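Local coordinates for protein ArCE4A (Arthrobacter sp. AW19M34-1, PDB 5LFZ) that probably removes acetyl groups from N-acetylglucosamine-containing carbohydrates such as chitin, as a metal-dependent deacetylase of family CE4, at residues T54-G59 with P116-P121; T145-H150 with I170-I175; T24-L29 with T196-D201; G36-R41 with I175-V180. All coordinates share one frame; numbering follows the deposited sequence.

Interaction 1: T54-G59 with P116-P121; sequences TFFVLG and PQILRP
F56 packs against both R120 and I118 in the interior of the NodB-type fold, a distorted (beta/alpha) barrel, where strand 54-57 faces the irregular run 116-121. R120 lies along one side of the phenyl ring, touching it at two places. Its CB sits over the ring face in a CH-pi contact, 3.8 Å from the centroid of the F56 ring. The chain then extends and bends at chi3 (-78°), which turns the guanidinium back along the ring so that CE1 of F56 comes over its centre; the two planes are 33° apart. R120 NH1 comes to 3.4 Å from F56 CD1, yet the polar work of this arginine is done with D32, T30 and the carbonyls of V139 and L140, while its own O receives the ND1 of H82, a nickel ligand. The R120 side chain is about 6 Å from the nickel. An alanine in place of F56 would probably open a gap between strand and loop, taking the ring from one face of the guanidinium and a neighbour from I118 CD1. I118 crosses the ring at about a right angle, its CD1 3.6 Å from F56 CZ, and the same methyl meets T54 CG2 tip to tip at 3.7 Å.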
loop_
_atom_site.group_PDB
_atom_site.type_symbol
_atom_site.label_atom_id
_atom_site.label_comp_id
_atom_site.label_asym_id
_atom_site.label_seq_id
_atom_site.Cartn_x
_atom_site.Cartn_y
_atom_site.Cartn_z
ATOM N N THR A 54 -1.077 1.606 4.560
ATOM C CA THR A 54 -0.692 0.294 4.054
ATOM C C THR A 54 0.498 0.472 3.124
ATOM O O THR A 54 0.459 1.291 2.203
ATOM C CB THR A 54 -1.856 -0.380 3.324
ATOM O OG1 THR A 54 -2.993 -0.404 4.194
ATOM C CG2 THR A 54 -1.498 -1.812 2.904
ATOM N N PHE A 55 1.561 -0.272 3.396
ATOM C CA PHE A 55 2.795 -0.165 2.640
ATOM C C PHE A 55 2.996 -1.399 1.786
ATOM O O PHE A 55 3.183 -2.494 2.309
ATOM C CB PHE A 55 3.985 0.033 3.588
ATOM C CG PHE A 55 3.938 1.326 4.354
ATOM C CD1 PHE A 55 3.286 1.411 5.574
ATOM C CD2 PHE A 55 4.539 2.463 3.837
ATOM C CE1 PHE A 55 3.239 2.610 6.270
ATOM C CE2 PHE A 55 4.497 3.661 4.529
ATOM C CZ PHE A 55 3.842 3.733 5.751
ATOM N N PHE A 56 2.912 -1.237 0.472
ATOM C CA PHE A 56 3.194 -2.343 -0.431
ATOM C C PHE A 56 4.681 -2.338 -0.754
ATOM O O PHE A 56 5.158 -1.562 -1.583
ATOM C CB PHE A 56 2.336 -2.249 -1.680
ATOM C CG PHE A 56 0.886 -2.498 -1.409
ATOM C CD1 PHE A 56 0.017 -1.449 -1.151
ATOM C CD2 PHE A 56 0.398 -3.794 -1.366
ATOM C CE1 PHE A 56 -1.319 -1.685 -0.888
ATOM C CE2 PHE A 56 -0.936 -4.041 -1.109
ATOM C CZ PHE A 56 -1.798 -2.990 -0.858
ATOM N N VAL A 57 5.412 -3.215 -0.077
ATOM C CA VAL A 57 6.865 -3.137 -0.076
ATOM C C VAL A 57 7.525 -4.000 -1.149
ATOM O O VAL A 57 7.023 -5.063 -1.522
ATOM C CB VAL A 57 7.435 -3.533 1.299
ATOM C CG1 VAL A 57 6.982 -2.557 2.354
ATOM C CG2 VAL A 57 7.021 -4.969 1.682
ATOM N N LEU A 58 8.658 -3.520 -1.645
ATOM C CA LEU A 58 9.486 -4.294 -2.562
ATOM C C LEU A 58 10.432 -5.193 -1.780
ATOM O O LEU A 58 11.207 -4.706 -0.965
ATOM C CB LEU A 58 10.284 -3.371 -3.484
ATOM C CG LEU A 58 9.508 -2.811 -4.670
ATOM C CD1 LEU A 58 10.327 -1.755 -5.400
ATOM C CD2 LEU A 58 9.131 -3.939 -5.618
ATOM N N GLY A 59 10.370 -6.500 -2.027
ATOM C CA GLY A 59 11.173 -7.450 -1.284
ATOM C C GLY A 59 12.658 -7.136 -1.289
ATOM O O GLY A 59 13.333 -7.295 -0.273
ATOM N N PRO A 116 2.583 -11.012 4.753
ATOM C CA PRO A 116 1.585 -10.108 4.174
ATOM C C PRO A 116 0.307 -10.868 3.863
ATOM O O PRO A 116 0.343 -12.091 3.702
ATOM C CB PRO A 116 2.259 -9.607 2.894
ATOM C CG PRO A 116 3.169 -10.732 2.516
ATOM C CD PRO A 116 3.697 -11.262 3.821
ATOM N N GLN A 117 -0.814 -10.165 3.798
ATOM C CA GLN A 117 -2.083 -10.818 3.527
ATOM C C GLN A 117 -2.693 -10.286 2.244
ATOM O O GLN A 117 -3.788 -10.685 1.855
ATOM C CB GLN A 117 -3.044 -10.626 4.702
ATOM C CG GLN A 117 -2.490 -11.126 6.024
ATOM C CD GLN A 117 -3.312 -10.665 7.209
ATOM O OE1 GLN A 117 -4.097 -9.721 7.106
ATOM N NE2 GLN A 117 -3.135 -11.331 8.346
ATOM N N ILE A 118 -1.972 -9.374 1.597
ATOM C CA ILE A 118 -2.413 -8.732 0.367
ATOM C C ILE A 118 -1.213 -8.485 -0.542
ATOM O O ILE A 118 -0.081 -8.373 -0.063
ATOM C CB ILE A 118 -3.121 -7.384 0.649
ATOM C CG1 ILE A 118 -2.207 -6.475 1.479
ATOM C CG2 ILE A 118 -4.434 -7.608 1.385
ATOM C CD1 ILE A 118 -2.848 -5.147 1.877
ATOM N N LEU A 119 -1.456 -8.394 -1.845
ATOM C CA LEU A 119 -0.395 -8.112 -2.808
ATOM C C LEU A 119 -0.904 -7.107 -3.828
ATOM O O LEU A 119 -2.051 -7.182 -4.258
ATOM C CB LEU A 119 0.075 -9.399 -3.507
ATOM C CG LEU A 119 1.211 -9.303 -4.541
ATOM C CD1 LEU A 119 2.060 -10.574 -4.523
ATOM C CD2 LEU A 119 0.696 -9.031 -5.954
ATOM N N ARG A 120 -0.048 -6.164 -4.205
ATOM C CA ARG A 120 -0.363 -5.216 -5.270
ATOM C C ARG A 120 0.583 -5.482 -6.431
ATOM O O ARG A 120 1.799 -5.472 -6.253
ATOM C CB ARG A 120 -0.236 -3.777 -4.783
ATOM C CG ARG A 120 -0.398 -2.755 -5.885
ATOM C CD ARG A 120 -0.458 -1.354 -5.320
ATOM N NE ARG A 120 -1.760 -1.028 -4.744
ATOM C CZ ARG A 120 -1.954 -0.001 -3.921
ATOM N NH1 ARG A 120 -0.922 0.763 -3.583
ATOM N NH2 ARG A 120 -3.163 0.263 -3.432
ATOM N N PRO A 121 0.033 -5.767 -7.613
ATOM C CA PRO A 121 0.915 -6.083 -8.739
ATOM C C PRO A 121 1.557 -4.819 -9.296
ATOM O O PRO A 121 0.864 -3.818 -9.460
ATOM C CB PRO A 121 -0.033 -6.718 -9.758
ATOM C CG PRO A 121 -1.356 -6.084 -9.474
ATOM C CD PRO A 121 -1.392 -5.860 -7.973
#

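Interaction 2: T145-H150 with I170-I175; sequences TLDWKH and ILMHDI
D147 and H173 form a His-carboxylate pair beside the nickel, at the C-terminal end of strand 168-173 in the NodB (beta/alpha) fold. Both carboxylate oxygens are used on the same residue. D147 OD1 accepts a hydrogen bond from H173 ND1 at 2.8 Å, in the plane of the ring but 23° out of the carboxylate plane. D147 OD2 offers its syn lone pair to the backbone N of H173, also 2.8 Å away, and has a further donor in H176 NE2. With ring and carboxylate planes 45° apart, this double grip is likely to fix the rotation of H173, whose side chain lies about 4 Å from the nickel. W148 adds to the hold: its CB lies over one face of the imidazole, 3.9 Å from the centroid of the H173 ring, and the indole runs alongside, tilted, with its NE1 hydrogen-bonded to D144. Two residues earlier on the strand, L171 O takes two bonds from T145. The threonine OG1, turned between its own backbone N and carbonyl carbon (chi1 62°), donates to L171 O at 2.8 Å, and T145 N adds a longer bond of 3.3 Å to the same oxygen. T145 O in turn accepts from H150 NE2, which folds back from the short helix 147-150, at 2.7 Å. Beside the L171 carbonyl, T145 CG2 rests 3.6 Å from I170 CG2.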
loop_
_atom_site.group_PDB
_atom_site.type_symbol
_atom_site.label_atom_id
_atom_site.label_comp_id
_atom_site.label_asym_id
_atom_site.label_seq_id
_atom_site.Cartn_x
_atom_site.Cartn_y
_atom_site.Cartn_z
ATOM N N THR A 145 -2.580 9.249 -7.411
ATOM C CA THR A 145 -2.131 10.626 -7.189
ATOM C C THR A 145 -1.133 11.096 -8.238
ATOM O O THR A 145 -0.796 12.286 -8.299
ATOM C CB THR A 145 -1.481 10.800 -5.812
ATOM O OG1 THR A 145 -0.321 9.960 -5.726
ATOM C CG2 THR A 145 -2.461 10.454 -4.715
ATOM N N LEU A 146 -0.667 10.158 -9.059
ATOM C CA LEU A 146 0.305 10.422 -10.116
ATOM C C LEU A 146 1.630 10.935 -9.561
ATOM O O LEU A 146 2.405 11.566 -10.283
ATOM C CB LEU A 146 -0.255 11.427 -11.135
ATOM C CG LEU A 146 -1.543 10.999 -11.843
ATOM C CD1 LEU A 146 -2.119 12.145 -12.666
ATOM C CD2 LEU A 146 -1.279 9.781 -12.713
ATOM N N ASP A 147 1.909 10.652 -8.290
ATOM C CA ASP A 147 3.114 11.210 -7.683
ATOM C C ASP A 147 4.373 10.585 -8.291
ATOM O O ASP A 147 5.456 11.173 -8.232
ATOM C CB ASP A 147 3.092 11.076 -6.144
ATOM C CG ASP A 147 3.175 9.635 -5.639
ATOM O OD1 ASP A 147 2.769 8.685 -6.338
ATOM O OD2 ASP A 147 3.635 9.477 -4.487
ATOM N N TRP A 148 4.205 9.429 -8.933
ATOM C CA TRP A 148 5.291 8.755 -9.635
ATOM C C TRP A 148 5.719 9.517 -10.893
ATOM O O TRP A 148 6.817 9.300 -11.407
ATOM C CB TRP A 148 4.874 7.322 -9.997
ATOM C CG TRP A 148 3.603 7.270 -10.796
ATOM C CD1 TRP A 148 2.332 7.361 -10.314
ATOM C CD2 TRP A 148 3.483 7.107 -12.215
ATOM N NE1 TRP A 148 1.424 7.279 -11.344
ATOM C CE2 TRP A 148 2.106 7.120 -12.521
ATOM C CE3 TRP A 148 4.404 6.952 -13.255
ATOM C CZ2 TRP A 148 1.628 6.982 -13.824
ATOM C CZ3 TRP A 148 3.928 6.814 -14.550
ATOM C CH2 TRP A 148 2.553 6.833 -14.823
ATOM N N LYS A 149 4.855 10.401 -11.389
ATOM C CA LYS A 149 5.211 11.231 -12.539
ATOM C C LYS A 149 5.650 12.636 -12.153
ATOM O O LYS A 149 6.659 13.128 -12.660
ATOM C CB LYS A 149 4.053 11.348 -13.541
ATOM C CG LYS A 149 3.859 10.140 -14.427
ATOM N N HIS A 150 4.895 13.297 -11.278
ATOM C CA HIS A 150 5.153 14.718 -11.043
ATOM C C HIS A 150 5.981 15.006 -9.795
ATOM O O HIS A 150 6.561 16.084 -9.686
ATOM C CB HIS A 150 3.835 15.505 -10.983
ATOM C CG HIS A 150 2.824 14.956 -10.021
ATOM N ND1 HIS A 150 3.007 14.970 -8.654
ATOM C CD2 HIS A 150 1.600 14.416 -10.230
ATOM C CE1 HIS A 150 1.950 14.442 -8.064
ATOM N NE2 HIS A 150 1.079 14.100 -8.997
ATOM N N ILE A 170 -6.111 5.079 -2.048
ATOM C CA ILE A 170 -5.272 6.109 -2.650
ATOM C C ILE A 170 -3.864 5.581 -2.879
ATOM O O ILE A 170 -3.227 5.096 -1.945
ATOM C CB ILE A 170 -5.210 7.366 -1.768
ATOM C CG1 ILE A 170 -6.624 7.882 -1.481
ATOM C CG2 ILE A 170 -4.350 8.441 -2.427
ATOM C CD1 ILE A 170 -6.648 9.120 -0.615
ATOM N N LEU A 171 -3.398 5.660 -4.125
ATOM C CA LEU A 171 -2.047 5.231 -4.495
ATOM C C LEU A 171 -1.038 6.368 -4.423
ATOM O O LEU A 171 -1.174 7.378 -5.113
ATOM C CB LEU A 171 -2.036 4.640 -5.912
ATOM C CG LEU A 171 -0.658 4.314 -6.501
ATOM C CD1 LEU A 171 0.003 3.169 -5.753
ATOM C CD2 LEU A 171 -0.766 3.988 -7.987
ATOM N N MET A 172 -0.029 6.181 -3.581
ATOM C CA MET A 172 1.129 7.053 -3.522
ATOM C C MET A 172 2.384 6.198 -3.488
ATOM O O MET A 172 2.306 4.971 -3.345
ATOM C CB MET A 172 1.070 7.964 -2.299
ATOM C CG MET A 172 -0.039 8.990 -2.373
ATOM S SD MET A 172 -0.305 9.789 -0.786
ATOM C CE MET A 172 -1.024 8.434 0.141
ATOM N N HIS A 173 3.531 6.848 -3.624
ATOM C CA HIS A 173 4.807 6.158 -3.653
ATOM C C HIS A 173 5.753 6.647 -2.580
ATOM O O HIS A 173 5.995 7.846 -2.415
ATOM C CB HIS A 173 5.451 6.292 -5.032
ATOM C CG HIS A 173 4.706 5.553 -6.097
ATOM N ND1 HIS A 173 3.522 6.010 -6.628
ATOM C CD2 HIS A 173 4.949 4.357 -6.684
ATOM C CE1 HIS A 173 3.074 5.135 -7.514
ATOM N NE2 HIS A 173 3.925 4.127 -7.571
ATOM N N ASP A 174 6.267 5.675 -1.840
ATOM C CA ASP A 174 7.318 5.876 -0.867
ATOM C C ASP A 174 8.683 5.762 -1.560
ATOM O O ASP A 174 9.457 4.838 -1.297
ATOM C CB ASP A 174 7.170 4.838 0.250
ATOM C CG ASP A 174 8.184 5.007 1.351
ATOM O OD1 ASP A 174 8.861 6.060 1.396
ATOM O OD2 ASP A 174 8.302 4.065 2.164
ATOM N N ILE A 175 8.963 6.679 -2.481
ATOM C CA ILE A 175 10.241 6.662 -3.196
ATOM C C ILE A 175 10.882 8.033 -3.219
ATOM O O ILE A 175 11.997 8.195 -3.690
ATOM C CB ILE A 175 10.096 6.194 -4.666
ATOM C CG1 ILE A 175 9.119 7.081 -5.438
ATOM C CG2 ILE A 175 9.635 4.780 -4.722
ATOM C CD1 ILE A 175 9.105 6.861 -6.944
#

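Interaction 3: T24-L29 with T196-D201; sequences TKCVAL and TLVTVD
The backbones of K25-V27 and T196-V198 run parallel, zipped by three hydrogen bonds: T196 N to K25 O at 2.8 Å, V27 N to T196 O, and V198 N to V27 O, the last two both 3.0 Å between the named atoms. Past V198 the chains part and water takes over. One molecule accepts from L29 N and sits 2.9 Å from V198 O; a second lies between L29 O and that same carbonyl.

The side chains of the paired strands sort onto two faces. C26 and T196 share one; C26 SG, bonded to C21 in a disulfide, touches V198 CG1 at 3.9 Å. Just before the strand, T24 CG2 leans obliquely on T196 OG1. V27 and L197 share the other face; there L197 sends CD1 to L29 CD1 and CD2 to V27 CB, both at 4.2 Å, and also packs against helix 177-192. Further on, A28 CB meets V200 CG2 at 4.3 Å, just after T199 has capped the start of helix 200-203. This is parallel pairing of the kind that closes a (beta/alpha) barrel: in the distorted barrel of NodB-type deacetylases, the short strand 196-197 returns to the beginning of strand 26-32, along the edge that strand 54-57 occupies further on.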
loop_
_atom_site.group_PDB
_atom_site.type_symbol
_atom_site.label_atom_id
_atom_site.label_comp_id
_atom_site.label_asym_id
_atom_site.label_seq_id
_atom_site.Cartn_x
_atom_site.Cartn_y
_atom_site.Cartn_z
ATOM N N THR A 24 -19.104 3.857 8.281
ATOM C CA THR A 24 -18.176 4.979 8.390
ATOM C C THR A 24 -17.501 5.243 7.046
ATOM O O THR A 24 -17.186 4.313 6.305
ATOM C CB THR A 24 -17.109 4.717 9.482
ATOM O OG1 THR A 24 -17.761 4.474 10.736
ATOM C CG2 THR A 24 -16.162 5.900 9.640
ATOM N N LYS A 25 -17.306 6.516 6.718
ATOM C CA LYS A 25 -16.684 6.883 5.451
ATOM C C LYS A 25 -15.180 6.669 5.511
ATOM O O LYS A 25 -14.435 7.494 6.044
ATOM C CB LYS A 25 -17.003 8.331 5.095
ATOM C CG LYS A 25 -18.487 8.606 4.948
ATOM C CD LYS A 25 -18.740 10.083 4.740
ATOM C CE LYS A 25 -19.914 10.558 5.572
ATOM N NZ LYS A 25 -20.213 11.992 5.307
ATOM N N CYS A 26 -14.747 5.546 4.954
ATOM C CA CYS A 26 -13.349 5.122 5.017
ATOM C C CYS A 26 -12.540 5.359 3.750
ATOM O O CYS A 26 -13.051 5.278 2.635
ATOM C CB CYS A 26 -13.266 3.627 5.357
ATOM S SG CYS A 26 -13.859 3.177 7.000
ATOM N N VAL A 27 -11.260 5.648 3.957
ATOM C CA VAL A 27 -10.283 5.784 2.888
ATOM C C VAL A 27 -9.008 5.060 3.324
ATOM O O VAL A 27 -8.644 5.116 4.501
ATOM C CB VAL A 27 -9.990 7.268 2.580
ATOM C CG1 VAL A 27 -8.728 7.418 1.756
ATOM C CG2 VAL A 27 -11.178 7.906 1.869
ATOM N N ALA A 28 -8.347 4.363 2.399
ATOM C CA ALA A 28 -7.062 3.746 2.712
ATOM C C ALA A 28 -5.917 4.438 1.982
ATOM O O ALA A 28 -5.852 4.417 0.750
ATOM C CB ALA A 28 -7.090 2.259 2.363
ATOM N N LEU A 29 -5.023 5.065 2.741
ATOM C CA LEU A 29 -3.778 5.605 2.187
ATOM C C LEU A 29 -2.819 4.457 1.951
ATOM O O LEU A 29 -2.583 3.656 2.857
ATOM C CB LEU A 29 -3.134 6.617 3.135
ATOM C CG LEU A 29 -3.930 7.862 3.513
ATOM C CD1 LEU A 29 -3.050 8.812 4.315
ATOM C CD2 LEU A 29 -4.472 8.526 2.264
ATOM N N THR A 196 -12.362 8.748 7.536
ATOM C CA THR A 196 -11.611 8.009 8.535
ATOM C C THR A 196 -10.569 7.191 7.789
ATOM O O THR A 196 -10.892 6.524 6.813
ATOM C CB THR A 196 -12.521 7.105 9.374
ATOM O OG1 THR A 196 -13.407 7.919 10.156
ATOM C CG2 THR A 196 -11.702 6.206 10.304
ATOM N N LEU A 197 -9.317 7.278 8.225
ATOM C CA LEU A 197 -8.222 6.656 7.491
ATOM C C LEU A 197 -7.940 5.290 8.096
ATOM O O LEU A 197 -7.769 5.164 9.309
ATOM C CB LEU A 197 -6.984 7.548 7.521
ATOM C CG LEU A 197 -7.268 8.994 7.084
ATOM C CD1 LEU A 197 -6.029 9.864 7.138
ATOM C CD2 LEU A 197 -7.841 9.021 5.692
ATOM N N VAL A 198 -7.912 4.265 7.249
ATOM C CA VAL A 198 -7.826 2.881 7.717
ATOM C C VAL A 198 -6.810 2.076 6.917
ATOM O O VAL A 198 -6.377 2.500 5.853
ATOM C CB VAL A 198 -9.191 2.156 7.622
ATOM C CG1 VAL A 198 -10.244 2.842 8.483
ATOM C CG2 VAL A 198 -9.649 2.052 6.166
ATOM N N THR A 199 -6.440 0.903 7.427
ATOM C CA THR A 199 -5.609 -0.012 6.653
ATOM C C THR A 199 -6.483 -0.717 5.625
ATOM O O THR A 199 -7.707 -0.674 5.719
ATOM C CB THR A 199 -4.923 -1.064 7.535
ATOM O OG1 THR A 199 -5.922 -1.856 8.189
ATOM C CG2 THR A 199 -4.034 -0.395 8.577
ATOM N N VAL A 200 -5.859 -1.356 4.643
ATOM C CA VAL A 200 -6.598 -2.077 3.617
ATOM C C VAL A 200 -7.435 -3.190 4.246
ATOM O O VAL A 200 -8.584 -3.423 3.853
ATOM C CB VAL A 200 -5.635 -2.647 2.547
ATOM C CG1 VAL A 200 -6.331 -3.661 1.669
ATOM C CG2 VAL A 200 -5.057 -1.510 1.702
ATOM N N ASP A 201 -6.870 -3.842 5.256
ATOM C CA ASP A 201 -7.566 -4.898 5.979
ATOM C C ASP A 201 -8.882 -4.383 6.557
ATOM O O ASP A 201 -9.937 -4.980 6.347
ATOM C CB ASP A 201 -6.679 -5.447 7.091
ATOM C CG ASP A 201 -7.193 -6.746 7.647
ATOM O OD1 ASP A 201 -6.815 -7.811 7.116
ATOM O OD2 ASP A 201 -7.985 -6.699 8.608
HETATM O O HOH W 1 -4.233 1.960 4.202
HETATM O O HOH W 2 -5.077 5.027 5.598
#

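Interaction 4: G36-R41 with I175-V180; sequences GEYTNR and IHESSV
The Y38 ring is covered on both faces. Over one lies the H176-E177 peptide, with E177 N 3.6 Å above the centre of the Y38 ring and H176 C nearer the rim; across the opposite face runs CG of its own neighbour E37. At the ring's edge, in its plane, is NH1 of R41. That guanidinium turns its edge to E177: NH1 donates to E177 OE2 at 2.6 Å in a salt bridge, meeting the oxygen on its anti side, and NH2 adds a weak bond to the same atom. E177 CG is anti to its backbone N (chi1 -179°), which carries the carboxylate past Y38 CE1 to the arginine. The contact joins the starts of helices 39-48 and 177-192, which follow neighbouring parallel strands of the NodB-type barrel on the same rim as the nickel. An alanine at Y38 would probably open a gap over the H176-E177 peptide and let the R41-E177 bridge drift. V180 fills the space between the helices, its CG2 3.6 Å from Y38 CB and its CG1 3.9 Å from R41 NE. At the hydroxyl end of the ring one water links Y38 OH with E177 N, 3.1 Å from each atom.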
loop_
_atom_site.group_PDB
_atom_site.type_symbol
_atom_site.label_atom_id
_atom_site.label_comp_id
_atom_site.label_asym_id
_atom_site.label_seq_id
_atom_site.Cartn_x
_atom_site.Cartn_y
_atom_site.Cartn_z
ATOM N N GLY A 36 12.409 2.903 1.914
ATOM C CA GLY A 36 13.553 3.655 1.440
ATOM C C GLY A 36 13.920 4.724 2.446
ATOM O O GLY A 36 13.481 4.682 3.596
ATOM N N GLU A 37 14.711 5.694 1.999
ATOM C CA GLU A 37 15.283 6.699 2.886
ATOM C C GLU A 37 14.244 7.664 3.454
ATOM O O GLU A 37 14.527 8.385 4.414
ATOM C CB GLU A 37 16.360 7.485 2.146
ATOM C CG GLU A 37 15.809 8.291 0.983
ATOM C CD GLU A 37 16.888 8.788 0.047
ATOM O OE1 GLU A 37 17.519 9.818 0.360
ATOM O OE2 GLU A 37 17.106 8.138 -0.999
ATOM N N TYR A 38 13.045 7.671 2.879
ATOM C CA TYR A 38 12.007 8.585 3.344
ATOM C C TYR A 38 10.951 7.907 4.209
ATOM O O TYR A 38 10.108 8.584 4.799
ATOM C CB TYR A 38 11.318 9.271 2.157
ATOM C CG TYR A 38 12.274 9.925 1.189
ATOM C CD1 TYR A 38 12.874 11.139 1.490
ATOM C CD2 TYR A 38 12.570 9.330 -0.029
ATOM C CE1 TYR A 38 13.751 11.745 0.600
ATOM C CE2 TYR A 38 13.441 9.928 -0.927
ATOM C CZ TYR A 38 14.032 11.131 -0.604
ATOM O OH TYR A 38 14.902 11.726 -1.493
ATOM N N THR A 39 11.004 6.582 4.300
ATOM C CA THR A 39 9.950 5.826 4.966
ATOM C C THR A 39 9.800 6.182 6.446
ATOM O O THR A 39 8.686 6.308 6.952
ATOM C CB THR A 39 10.191 4.320 4.827
ATOM O OG1 THR A 39 10.368 3.999 3.440
ATOM C CG2 THR A 39 8.997 3.539 5.377
ATOM N N ASN A 40 10.913 6.358 7.145
ATOM C CA ASN A 40 10.812 6.684 8.562
ATOM C C ASN A 40 10.239 8.077 8.821
ATOM O O ASN A 40 9.482 8.268 9.776
ATOM C CB ASN A 40 12.163 6.527 9.229
ATOM C CG ASN A 40 12.459 5.085 9.552
ATOM O OD1 ASN A 40 11.979 4.556 10.554
ATOM N ND2 ASN A 40 13.212 4.423 8.685
ATOM N N ARG A 41 10.579 9.048 7.975
ATOM C CA ARG A 41 9.978 10.371 8.087
ATOM C C ARG A 41 8.487 10.277 7.815
ATOM O O ARG A 41 7.680 10.933 8.468
ATOM C CB ARG A 41 10.638 11.360 7.122
ATOM C CG ARG A 41 12.029 11.787 7.561
ATOM C CD ARG A 41 12.818 12.396 6.419
ATOM N NE ARG A 41 12.243 13.662 5.977
ATOM C CZ ARG A 41 12.592 14.278 4.856
ATOM N NH1 ARG A 41 13.518 13.744 4.070
ATOM N NH2 ARG A 41 12.022 15.426 4.524
ATOM N N ILE A 175 8.963 6.679 -2.481
ATOM C CA ILE A 175 10.241 6.662 -3.196
ATOM C C ILE A 175 10.882 8.033 -3.219
ATOM O O ILE A 175 11.997 8.195 -3.690
ATOM C CB ILE A 175 10.096 6.194 -4.666
ATOM C CG1 ILE A 175 9.119 7.081 -5.438
ATOM C CG2 ILE A 175 9.635 4.780 -4.722
ATOM C CD1 ILE A 175 9.105 6.861 -6.944
ATOM N N HIS A 176 10.166 9.024 -2.713
ATOM C CA HIS A 176 10.529 10.406 -2.984
ATOM C C HIS A 176 10.047 11.330 -1.877
ATOM O O HIS A 176 9.103 11.010 -1.152
ATOM C CB HIS A 176 9.992 10.782 -4.377
ATOM C CG HIS A 176 8.514 10.588 -4.538
ATOM N ND1 HIS A 176 7.664 11.587 -4.956
ATOM C CD2 HIS A 176 7.725 9.542 -4.208
ATOM C CE1 HIS A 176 6.425 11.122 -4.978
ATOM N NE2 HIS A 176 6.433 9.893 -4.507
ATOM N N GLU A 177 10.736 12.459 -1.728
ATOM C CA GLU A 177 10.482 13.393 -0.636
ATOM C C GLU A 177 9.063 13.945 -0.653
ATOM O O GLU A 177 8.514 14.285 0.391
ATOM C CB GLU A 177 11.484 14.552 -0.679
ATOM C CG GLU A 177 11.283 15.550 0.450
ATOM C CD GLU A 177 12.565 15.905 1.160
ATOM O OE1 GLU A 177 12.986 17.077 1.064
ATOM O OE2 GLU A 177 13.155 15.015 1.810
ATOM N N SER A 178 8.461 14.033 -1.834
ATOM C CA SER A 178 7.169 14.696 -1.924
ATOM C C SER A 178 6.086 13.964 -1.135
ATOM O O SER A 178 5.165 14.592 -0.639
ATOM C CB SER A 178 6.744 14.882 -3.385
ATOM O OG SER A 178 6.728 13.674 -4.099
ATOM N N SER A 179 6.205 12.649 -0.975
ATOM C CA SER A 179 5.245 11.934 -0.143
ATOM C C SER A 179 5.356 12.330 1.331
ATOM O O SER A 179 4.346 12.474 2.021
ATOM C CB SER A 179 5.428 10.426 -0.307
ATOM O OG SER A 179 5.089 10.055 -1.631
ATOM N N VAL A 180 6.583 12.510 1.806
ATOM C CA VAL A 180 6.816 13.000 3.159
ATOM C C VAL A 180 6.182 14.369 3.362
ATOM O O VAL A 180 5.506 14.612 4.362
ATOM C CB VAL A 180 8.320 13.089 3.477
ATOM C CG1 VAL A 180 8.536 13.700 4.848
ATOM C CG2 VAL A 180 8.948 11.702 3.414
HETATM O O HOH W 3 13.080 12.885 -3.726
#

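Overall arrangement
Strand 26-32 ties much of this together: interaction 3 lies on it, and the strands of interactions 1 and 2 are its neighbours in the sheet. Interactions 1, 2 and 3 are buried; interaction 4 is partly exposed at the barrel rim. Their chemistry follows place. Interaction 1 has no hydrogen bond across it, interaction 3 relies on backbone pairing, interaction 2 on side-chain bonds near the metal, and interaction 4 on Y38 and V180 packing with a salt bridge at the rim. R120 touches L171, joining interactions 1 and 2, while T54 OG1 to V200 N joins 1 and 3. Interactions 2 and 4, sharing I175, meet through D174 with T39 and H173 with S179; interactions 3 and 4 do not touch.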